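Local coordinates for protein O-ureido-L-serine synthase (Streptomyces lavendulae, PDB 3X44) that catalyses the pyridoxal 5'-phosphate-dependent addition of hydroxyurea to O-acetyl-L-serine, giving O-ureido-L-serine for biosynthesis of the antibiotic D-cycloserine, at residues Thr27-Lys32 with Thr272-Ala277; Ser49-Ala54 with Ala83-Arg88; Val113-His118 with Asn125-Glu130; Met208-Glu213 with Asp237-Met242. The protein carries 1 engineered substitution. All coordinates share one frame; numbering follows the deposited sequence.

In the fold
The four contacts are shared between the two sheets of this type II pyridoxal-phosphate fold. Interactions 1 and 4 both reach the six-stranded mixed sheet: strand 28-33 lies next to one margin and strand 238-242 forms the other, and the centres of the two contacts are 19 Å apart. They meet where Thr272 packs against Val240 and Met242. Interactions 2 and 3, with centres 22 Å apart, belong to the region of the four-stranded parallel sheet, and both touch a second subunit. Along the chain, interactions 2, 3 and 4 follow in series between the two halves of interaction 1, whose centre is about 35 Å from that of interaction 2. Thus helix 264-278, late in the chain, packs on strand 28-33 from near its start.

Interaction 1 (Thr27-Lys32 with Thr272-Ala277); sequences TSVYVK and TALSIA
Thr27 lies opposite Ala277 with their CA atoms 6.4 Å apart, and Val29 opposite Ala273 at 7.4 Å between CA atoms, so the two segments are paired in opposite chain directions before the strand leaves the helix. Thr27 makes the tighter end of the contact. Its CG2 lies 3.6 Å from the carbonyl O of Ala277, while its OG1 is 3.7 Å from the CB of the same residue. With chi1 at 74°, OG1 sits between the backbone N and the carbonyl carbon; it is hydrogen-bonded to Pro24 O, so its polar need is met outside the helix. Two residues on, Val29 divides its two methyls: CG1 reaches Ala273 CB at 4.4 Å, and CG2 reaches Leu274 CD2 at 4.5 Å. The CB of Leu274 does not aim at the strand, but its branch end comes round to it. Leu19 and Ala23 also touch Val29, and Met22 touches Leu274, placing the contact where helix 264-278 covers strand 28-33 near the margin of the mixed sheet. The chemistry is therefore almost wholly van der Waals: apolar packing, with the Thr27 hydroxyl satisfied by Pro24 O and the small Ala273 and Ala277 letting the backbones come close.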
# COMPACT_ATOMS: atom_id res chain seq x y z
N THR A 27 -6.55 -28.09 -3.83
CA THR A 27 -7.06 -26.79 -4.22
C THR A 27 -6.54 -25.64 -3.36
O THR A 27 -5.81 -25.84 -2.39
CB THR A 27 -8.59 -26.76 -4.17
OG1 THR A 27 -9.02 -26.72 -2.81
CG2 THR A 27 -9.17 -27.99 -4.85
N SER A 28 -6.94 -24.43 -3.73
CA SER A 28 -6.56 -23.22 -3.01
C SER A 28 -7.82 -22.37 -2.86
O SER A 28 -8.51 -22.11 -3.84
CB SER A 28 -5.51 -22.42 -3.78
OG SER A 28 -4.24 -23.06 -3.75
N VAL A 29 -8.11 -21.97 -1.63
CA VAL A 29 -9.28 -21.14 -1.38
C VAL A 29 -8.81 -19.84 -0.76
O VAL A 29 -8.12 -19.83 0.25
CB VAL A 29 -10.27 -21.83 -0.41
CG1 VAL A 29 -11.47 -20.91 -0.16
CG2 VAL A 29 -10.74 -23.15 -1.00
N TYR A 30 -9.17 -18.73 -1.40
CA TYR A 30 -8.80 -17.41 -0.92
C TYR A 30 -10.07 -16.72 -0.46
O TYR A 30 -11.16 -17.06 -0.91
CB TYR A 30 -8.14 -16.61 -2.04
CG TYR A 30 -6.74 -17.07 -2.40
CD1 TYR A 30 -6.52 -18.03 -3.38
CD2 TYR A 30 -5.62 -16.51 -1.76
CE1 TYR A 30 -5.23 -18.42 -3.74
CE2 TYR A 30 -4.33 -16.90 -2.12
CZ TYR A 30 -4.14 -17.85 -3.10
OH TYR A 30 -2.87 -18.22 -3.47
N VAL A 31 -9.94 -15.75 0.44
CA VAL A 31 -11.10 -15.03 0.96
C VAL A 31 -10.86 -13.52 1.03
O VAL A 31 -9.78 -13.07 1.41
CB VAL A 31 -11.49 -15.56 2.38
CG1 VAL A 31 -12.01 -16.98 2.28
CG2 VAL A 31 -10.29 -15.51 3.33
N LYS A 32 -11.87 -12.74 0.63
CA LYS A 32 -11.79 -11.28 0.69
C LYS A 32 -12.38 -10.87 2.03
O LYS A 32 -13.57 -11.10 2.30
CB LYS A 32 -12.59 -10.64 -0.46
CG LYS A 32 -12.21 -9.18 -0.75
CD LYS A 32 -12.29 -8.84 -2.25
CE LYS A 32 -11.97 -7.37 -2.54
NZ LYS A 32 -10.62 -6.93 -2.03
N THR A 272 -19.78 -22.92 0.62
CA THR A 272 -20.08 -23.21 -0.77
C THR A 272 -18.80 -23.49 -1.53
O THR A 272 -18.70 -24.47 -2.27
CB THR A 272 -20.82 -22.04 -1.43
OG1 THR A 272 -22.18 -22.02 -0.98
CG2 THR A 272 -20.79 -22.17 -2.95
N ALA A 273 -17.81 -22.62 -1.34
CA ALA A 273 -16.52 -22.76 -2.01
C ALA A 273 -15.85 -24.09 -1.67
O ALA A 273 -15.26 -24.74 -2.54
CB ALA A 273 -15.60 -21.60 -1.62
N LEU A 274 -15.94 -24.48 -0.40
CA LEU A 274 -15.33 -25.73 0.05
C LEU A 274 -16.06 -26.90 -0.59
O LEU A 274 -15.46 -27.92 -0.92
CB LEU A 274 -15.41 -25.83 1.58
CG LEU A 274 -14.43 -24.97 2.38
CD1 LEU A 274 -14.75 -25.06 3.87
CD2 LEU A 274 -13.00 -25.44 2.13
N SER A 275 -17.37 -26.74 -0.79
CA SER A 275 -18.18 -27.78 -1.40
C SER A 275 -17.74 -28.00 -2.84
O SER A 275 -17.60 -29.13 -3.29
CB SER A 275 -19.66 -27.38 -1.38
OG SER A 275 -20.44 -28.28 -2.13
N ILE A 276 -17.51 -26.90 -3.56
CA ILE A 276 -17.08 -26.98 -4.95
C ILE A 276 -15.64 -27.53 -5.01
O ILE A 276 -15.30 -28.32 -5.90
CB ILE A 276 -17.14 -25.59 -5.64
CG1 ILE A 276 -18.60 -25.22 -5.93
CG2 ILE A 276 -16.35 -25.61 -6.94
CD1 ILE A 276 -18.84 -23.74 -6.12
N ALA A 277 -14.81 -27.11 -4.06
CA ALA A 277 -13.42 -27.54 -4.03
C ALA A 277 -13.28 -29.05 -3.85
O ALA A 277 -12.36 -29.67 -4.39
CB ALA A 277 -12.68 -26.81 -2.91

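Interaction 2 (Ser49-Ala54 with Ala83-Arg88); sequences SVVLDA and AARGYR
Arg85 runs past Val51 and crosses Leu52, and its side chain can be traced outward from the end of helix 73-85. CB points toward helix 43-56, and the chain then extends through CG to CD, which meets Val51 CG1 at 3.9 Å. A bend at chi3 (87°) turns the next atoms: NE is still 4.0 Å from Val51 CG1, but CZ has come within 3.8 Å of Leu52 CD2. That methyl stands 3.7 Å above the guanidinium plane, over its centre, and the two side chains cross at about a right angle. At the tip, NH1 lies 4.1 Å from Leu52 CD2, and NH2, 3.8 Å from the same methyl, forms a salt bridge with Glu55 OE2. Tyr87 adds a second approach from beyond the turn at Gly86, with CE2 placed 3.9 Å from the same Val51 CG1, while its OH is hydrogen-bonded to Glu55 OE1. Leu52 also packs on Gly166 of a third subunit. Helix 43-56 begins at the engineered Ala43, where the cofactor lysine normally stands, about 11 Å from the side chain of Val51. Thus one leucine methyl lies over the guanidinium face and a valine methyl packs by CD and NE, leaving the charge to Glu55.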
# COMPACT_ATOMS: atom_id res chain seq x y z
N SER A 49 -20.47 5.35 -1.65
CA SER A 49 -20.85 5.55 -3.03
C SER A 49 -22.16 6.29 -3.22
O SER A 49 -22.23 7.25 -3.98
CB SER A 49 -20.93 4.21 -3.76
OG SER A 49 -21.13 4.43 -5.15
N VAL A 50 -23.20 5.83 -2.53
CA VAL A 50 -24.51 6.44 -2.64
C VAL A 50 -24.49 7.90 -2.17
O VAL A 50 -25.09 8.77 -2.80
CB VAL A 50 -25.56 5.66 -1.82
CG1 VAL A 50 -26.89 6.40 -1.84
CG2 VAL A 50 -25.73 4.24 -2.39
N VAL A 51 -23.79 8.15 -1.08
CA VAL A 51 -23.67 9.49 -0.52
C VAL A 51 -22.90 10.43 -1.45
O VAL A 51 -23.33 11.55 -1.72
CB VAL A 51 -22.98 9.45 0.87
CG1 VAL A 51 -22.51 10.83 1.28
CG2 VAL A 51 -23.95 8.89 1.89
N LEU A 52 -21.75 9.97 -1.94
CA LEU A 52 -20.94 10.77 -2.86
C LEU A 52 -21.72 11.08 -4.14
O LEU A 52 -21.71 12.20 -4.63
CB LEU A 52 -19.65 10.03 -3.22
CG LEU A 52 -18.60 9.83 -2.12
CD1 LEU A 52 -17.40 9.13 -2.71
CD2 LEU A 52 -18.20 11.17 -1.51
N ASP A 53 -22.41 10.06 -4.66
CA ASP A 53 -23.21 10.21 -5.87
C ASP A 53 -24.32 11.23 -5.66
O ASP A 53 -24.56 12.10 -6.50
CB ASP A 53 -23.82 8.85 -6.24
CG ASP A 53 -24.83 8.96 -7.38
OD1 ASP A 53 -24.40 9.06 -8.54
OD2 ASP A 53 -26.05 8.93 -7.10
N ALA A 54 -24.99 11.12 -4.51
CA ALA A 54 -26.08 12.03 -4.17
C ALA A 54 -25.56 13.45 -4.05
O ALA A 54 -26.23 14.40 -4.47
CB ALA A 54 -26.72 11.60 -2.85
N ALA A 83 -22.05 10.41 10.10
CA ALA A 83 -21.34 11.00 11.23
C ALA A 83 -20.06 11.69 10.76
O ALA A 83 -19.68 12.73 11.29
CB ALA A 83 -21.01 9.93 12.27
N ALA A 84 -19.41 11.12 9.77
CA ALA A 84 -18.17 11.71 9.26
C ALA A 84 -18.39 12.91 8.35
O ALA A 84 -17.64 13.88 8.39
CB ALA A 84 -17.36 10.65 8.53
N ARG A 85 -19.44 12.85 7.54
CA ARG A 85 -19.70 13.91 6.58
C ARG A 85 -20.70 15.00 6.98
O ARG A 85 -20.93 15.93 6.21
CB ARG A 85 -20.11 13.27 5.25
CG ARG A 85 -18.95 12.60 4.54
CD ARG A 85 -19.35 12.02 3.19
NE ARG A 85 -19.23 13.00 2.11
CZ ARG A 85 -18.09 13.40 1.57
NH1 ARG A 85 -16.93 12.91 1.99
NH2 ARG A 85 -18.10 14.30 0.59
N GLY A 86 -21.26 14.89 8.18
CA GLY A 86 -22.20 15.90 8.65
C GLY A 86 -23.65 15.70 8.22
O GLY A 86 -24.33 16.66 7.88
N TYR A 87 -24.11 14.45 8.25
CA TYR A 87 -25.49 14.14 7.89
C TYR A 87 -26.22 13.49 9.05
O TYR A 87 -25.61 13.12 10.07
CB TYR A 87 -25.53 13.19 6.68
CG TYR A 87 -25.01 13.80 5.40
CD1 TYR A 87 -25.63 14.92 4.84
CD2 TYR A 87 -23.89 13.27 4.76
CE1 TYR A 87 -25.14 15.50 3.67
CE2 TYR A 87 -23.39 13.85 3.60
CZ TYR A 87 -24.02 14.96 3.06
OH TYR A 87 -23.53 15.53 1.91
N ARG A 88 -27.54 13.37 8.91
CA ARG A 88 -28.38 12.72 9.90
C ARG A 88 -28.80 11.42 9.22
O ARG A 88 -29.03 11.41 8.01
CB ARG A 88 -29.60 13.59 10.22
CG ARG A 88 -29.32 14.72 11.21
CD ARG A 88 -30.10 15.99 10.85
NE ARG A 88 -29.95 17.04 11.85
CZ ARG A 88 -30.43 18.27 11.73
NH1 ARG A 88 -31.10 18.63 10.64
NH2 ARG A 88 -30.25 19.16 12.70

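Interaction 3 (Val113-His118 with Asn125-Glu130); sequences VLFPGH and NLIADE
A strand-to-helix contact of the parallel sheet joins Val113 and Phe115, on the outermost strand 111-115, to Ile127 of the helix that follows it, 120-135. That helix connects strand 111-115 to strand 138-139 at the other margin of the same sheet and so forms the helical part of a beta-alpha-beta crossover. The evidence is a fork of one side chain over two residues of the strand. Ile127 CD1 comes to 3.5 Å from Phe115 CB and 3.9 Å from Phe115 CG, while Ile127 CG2 lies 4.2 Å from Val113 CG1. Val113 and Phe115 are two apart on the strand and so face the same way, whereas Leu114 between them turns from the helix. The backbones stay well separated, with 8.7 Å between the CA atoms of Phe115 and Ile127. At chi1 71° the Phe115 ring carbon CG stands between the backbone N and the carbonyl carbon; the ring then passes Ile127 CD1 at a slant, and the methyl meets its root at CB and CG. Val90 and Val92 of the adjoining strand 88-94 continue the apolar layer beside Val113 and Phe115. Leu114 N, on this outermost strand, is hydrogen-bonded to Ser310 OG of a second subunit. The side chain of Phe115 is about 8 Å from the bound external aldimine of the product. The side chains meet through hydrocarbon alone, an isoleucine fork set over two strand residues in a largely buried interface of 123 Å², consistent with a fit set by shape rather than by directed bonds across these residues.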
# COMPACT_ATOMS: atom_id res chain seq x y z
N VAL A 113 -35.63 2.71 13.51
CA VAL A 113 -37.05 2.45 13.30
C VAL A 113 -37.17 0.95 13.07
O VAL A 113 -36.77 0.44 12.02
CB VAL A 113 -37.61 3.21 12.06
CG1 VAL A 113 -39.04 2.79 11.79
CG2 VAL A 113 -37.55 4.72 12.28
N LEU A 114 -37.69 0.24 14.06
CA LEU A 114 -37.83 -1.20 13.93
C LEU A 114 -39.22 -1.59 13.43
O LEU A 114 -40.17 -0.82 13.57
CB LEU A 114 -37.56 -1.88 15.28
CG LEU A 114 -36.23 -1.51 15.97
CD1 LEU A 114 -36.11 -2.26 17.30
CD2 LEU A 114 -35.08 -1.84 15.04
N PHE A 115 -39.31 -2.78 12.85
CA PHE A 115 -40.57 -3.29 12.34
C PHE A 115 -40.53 -4.82 12.40
O PHE A 115 -39.45 -5.41 12.42
CB PHE A 115 -40.83 -2.82 10.90
CG PHE A 115 -39.92 -3.44 9.86
CD1 PHE A 115 -38.71 -2.84 9.52
CD2 PHE A 115 -40.29 -4.62 9.21
CE1 PHE A 115 -37.87 -3.41 8.54
CE2 PHE A 115 -39.46 -5.20 8.23
CZ PHE A 115 -38.25 -4.59 7.90
N PRO A 116 -41.70 -5.47 12.44
CA PRO A 116 -41.75 -6.93 12.50
C PRO A 116 -40.93 -7.59 11.39
O PRO A 116 -41.28 -7.53 10.21
CB PRO A 116 -43.25 -7.24 12.39
CG PRO A 116 -43.91 -5.99 12.94
CD PRO A 116 -43.04 -4.86 12.44
N GLY A 117 -39.83 -8.22 11.79
CA GLY A 117 -38.94 -8.86 10.83
C GLY A 117 -39.58 -9.74 9.77
O GLY A 117 -39.16 -9.72 8.61
N HIS A 118 -40.59 -10.51 10.16
CA HIS A 118 -41.25 -11.40 9.22
C HIS A 118 -41.74 -10.73 7.94
O HIS A 118 -42.01 -11.41 6.95
CB HIS A 118 -42.42 -12.13 9.91
CG HIS A 118 -43.67 -11.31 10.04
ND1 HIS A 118 -43.89 -10.44 11.09
CD2 HIS A 118 -44.79 -11.26 9.27
CE1 HIS A 118 -45.08 -9.89 10.96
NE2 HIS A 118 -45.65 -10.37 9.87
N ASN A 125 -38.90 -1.36 3.17
CA ASN A 125 -38.75 -0.33 2.15
C ASN A 125 -39.97 0.57 2.09
O ASN A 125 -39.86 1.77 1.85
CB ASN A 125 -38.54 -0.98 0.78
CG ASN A 125 -37.14 -1.53 0.62
OD1 ASN A 125 -36.23 -1.20 1.39
ND2 ASN A 125 -36.95 -2.38 -0.39
N LEU A 126 -41.14 -0.01 2.31
CA LEU A 126 -42.36 0.76 2.29
C LEU A 126 -42.34 1.76 3.42
O LEU A 126 -42.70 2.92 3.24
CB LEU A 126 -43.57 -0.17 2.41
CG LEU A 126 -44.00 -0.70 1.04
CD1 LEU A 126 -44.91 -1.90 1.19
CD2 LEU A 126 -44.71 0.42 0.28
N ILE A 127 -41.88 1.33 4.59
CA ILE A 127 -41.81 2.22 5.74
C ILE A 127 -40.81 3.32 5.44
O ILE A 127 -41.09 4.50 5.66
CB ILE A 127 -41.36 1.46 7.02
CG1 ILE A 127 -42.47 0.52 7.48
CG2 ILE A 127 -41.04 2.46 8.13
CD1 ILE A 127 -42.03 -0.44 8.57
N ALA A 128 -39.65 2.94 4.94
CA ALA A 128 -38.62 3.90 4.59
C ALA A 128 -39.16 4.92 3.58
O ALA A 128 -38.93 6.12 3.72
CB ALA A 128 -37.42 3.18 4.00
N ASP A 129 -39.90 4.44 2.59
CA ASP A 129 -40.46 5.31 1.56
C ASP A 129 -41.48 6.28 2.16
O ASP A 129 -41.48 7.47 1.84
CB ASP A 129 -41.12 4.47 0.46
CG ASP A 129 -40.11 3.79 -0.45
OD1 ASP A 129 -40.48 2.84 -1.16
OD2 ASP A 129 -38.93 4.21 -0.46
N GLU A 130 -42.33 5.76 3.03
CA GLU A 130 -43.36 6.56 3.68
C GLU A 130 -42.74 7.67 4.53
O GLU A 130 -43.22 8.80 4.53
CB GLU A 130 -44.26 5.68 4.54
CG GLU A 130 -45.29 4.88 3.74
CD GLU A 130 -46.11 3.91 4.60
OE1 GLU A 130 -45.89 3.86 5.83
OE2 GLU A 130 -46.97 3.21 4.03

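Interaction 4 (Met208-Glu213 with Asp237-Met242); sequences MLARGE and DDLVTM
Leu239 lays its CD2 methyl over Ala210, 3.8 Å from Ala210 CA and 3.9 Å from Ala210 CB. The contact lies within the beta-alpha-beta unit formed by strand 197-203, the short and weakly bonded helix 208-211 and strand 238-242, one of the two outermost strands of the mixed sheet. Across the two segments the nearest CA pair is Ala210 and Leu239 at 7.1 Å. The same Leu239 CD2 reaches Leu209 CG at 4.0 Å, and the other branch, Leu239 CD1, meets Leu209 CD2 at 4.2 Å. Both leucines hold CG anti to the backbone N (chi1 -173° in Leu209, -179° in Leu239), and their side chains pass at a slant, branch against branch. CD2 of Leu239 therefore bridges Leu209 and Ala210, while its CD1 adds to the Leu209 side. The start of the helix is anchored from the neighbouring strand: Glu202 OE1 accepts from Leu209 N, and OE2 from Ala210 N. Leu239 also packs on Glu202, so one residue of strand 197-203 serves both sides of the contact. Leu209 lies about 7 Å, side chain to side chain, from Thr179, part of the pyridoxal 5'-phosphate site, although the contact itself is at the protein surface. At its outer margin Arg211 starts beside the strand and its end swings toward it, until NH2 is 4.2 Å from Thr241 CG2, a van der Waals approach to a methyl. Its charge is answered within its own segment, after the chain turns at Gly212: Arg211 NE forms a salt bridge with Glu213 OE2 at 3.5 Å.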
# COMPACT_ATOMS: atom_id res chain seq x y z
N MET A 208 -35.13 -17.24 -3.25
CA MET A 208 -36.01 -16.32 -3.95
C MET A 208 -35.77 -16.29 -5.46
O MET A 208 -36.72 -16.34 -6.25
CB MET A 208 -35.83 -14.91 -3.37
CG MET A 208 -36.86 -13.89 -3.83
SD MET A 208 -38.52 -14.24 -3.21
CE MET A 208 -39.34 -14.68 -4.70
N LEU A 209 -34.51 -16.22 -5.87
CA LEU A 209 -34.17 -16.17 -7.28
C LEU A 209 -34.30 -17.51 -7.99
O LEU A 209 -34.76 -17.58 -9.13
CB LEU A 209 -32.74 -15.64 -7.45
CG LEU A 209 -32.24 -15.34 -8.86
CD1 LEU A 209 -33.15 -14.33 -9.55
CD2 LEU A 209 -30.82 -14.81 -8.77
N ALA A 210 -33.89 -18.58 -7.31
CA ALA A 210 -33.96 -19.91 -7.89
C ALA A 210 -35.38 -20.47 -7.98
O ALA A 210 -35.79 -20.97 -9.03
CB ALA A 210 -33.07 -20.87 -7.11
N ARG A 211 -36.12 -20.37 -6.88
CA ARG A 211 -37.48 -20.90 -6.86
C ARG A 211 -38.57 -19.92 -6.42
O ARG A 211 -39.73 -20.30 -6.31
CB ARG A 211 -37.53 -22.13 -5.97
CG ARG A 211 -36.35 -23.07 -6.17
CD ARG A 211 -36.64 -24.45 -5.63
NE ARG A 211 -36.07 -24.65 -4.31
CZ ARG A 211 -34.77 -24.80 -4.07
NH1 ARG A 211 -33.90 -24.78 -5.08
NH2 ARG A 211 -34.33 -24.97 -2.83
N GLY A 212 -38.19 -18.67 -6.17
CA GLY A 212 -39.18 -17.70 -5.75
C GLY A 212 -39.67 -17.96 -4.34
O GLY A 212 -40.82 -17.68 -4.00
N GLU A 213 -38.80 -18.51 -3.51
CA GLU A 213 -39.15 -18.82 -2.13
C GLU A 213 -38.50 -17.87 -1.13
O GLU A 213 -37.37 -17.42 -1.32
CB GLU A 213 -38.74 -20.25 -1.80
CG GLU A 213 -39.66 -21.31 -2.39
CD GLU A 213 -38.97 -22.65 -2.55
OE1 GLU A 213 -39.46 -23.46 -3.37
OE2 GLU A 213 -37.95 -22.89 -1.87
N ASP A 237 -23.22 -17.88 -13.32
CA ASP A 237 -22.97 -19.14 -14.01
C ASP A 237 -23.52 -20.27 -13.15
O ASP A 237 -24.06 -21.25 -13.67
CB ASP A 237 -21.48 -19.37 -14.22
CG ASP A 237 -20.84 -18.28 -15.05
OD1 ASP A 237 -19.90 -17.63 -14.54
OD2 ASP A 237 -21.28 -18.08 -16.20
N ASP A 238 -23.39 -20.13 -11.84
CA ASP A 238 -23.88 -21.14 -10.91
C ASP A 238 -24.73 -20.53 -9.81
O ASP A 238 -24.24 -19.73 -9.01
CB ASP A 238 -22.70 -21.89 -10.27
CG ASP A 238 -21.89 -22.66 -11.28
OD1 ASP A 238 -22.47 -23.48 -12.01
OD2 ASP A 238 -20.66 -22.44 -11.34
N LEU A 239 -26.00 -20.92 -9.77
CA LEU A 239 -26.94 -20.45 -8.76
C LEU A 239 -27.20 -21.65 -7.83
O LEU A 239 -27.86 -22.61 -8.21
CB LEU A 239 -28.25 -20.00 -9.41
CG LEU A 239 -29.35 -19.45 -8.49
CD1 LEU A 239 -28.81 -18.31 -7.65
CD2 LEU A 239 -30.54 -18.98 -9.34
N VAL A 240 -26.65 -21.58 -6.61
CA VAL A 240 -26.77 -22.66 -5.63
C VAL A 240 -27.39 -22.22 -4.31
O VAL A 240 -27.73 -21.05 -4.13
CB VAL A 240 -25.38 -23.24 -5.32
CG1 VAL A 240 -24.74 -23.78 -6.59
CG2 VAL A 240 -24.49 -22.14 -4.71
N THR A 241 -27.54 -23.18 -3.40
CA THR A 241 -28.10 -22.91 -2.08
C THR A 241 -27.11 -23.34 -1.01
O THR A 241 -26.18 -24.10 -1.27
CB THR A 241 -29.41 -23.68 -1.82
OG1 THR A 241 -29.20 -25.07 -2.07
CG2 THR A 241 -30.52 -23.15 -2.70
N MET A 242 -27.32 -22.83 0.20
CA MET A 242 -26.49 -23.15 1.35
C MET A 242 -27.38 -22.98 2.58
O MET A 242 -28.06 -21.96 2.72
CB MET A 242 -25.29 -22.20 1.43
CG MET A 242 -24.46 -22.34 2.71
SD MET A 242 -23.91 -24.05 3.03
CE MET A 242 -22.87 -24.35 1.59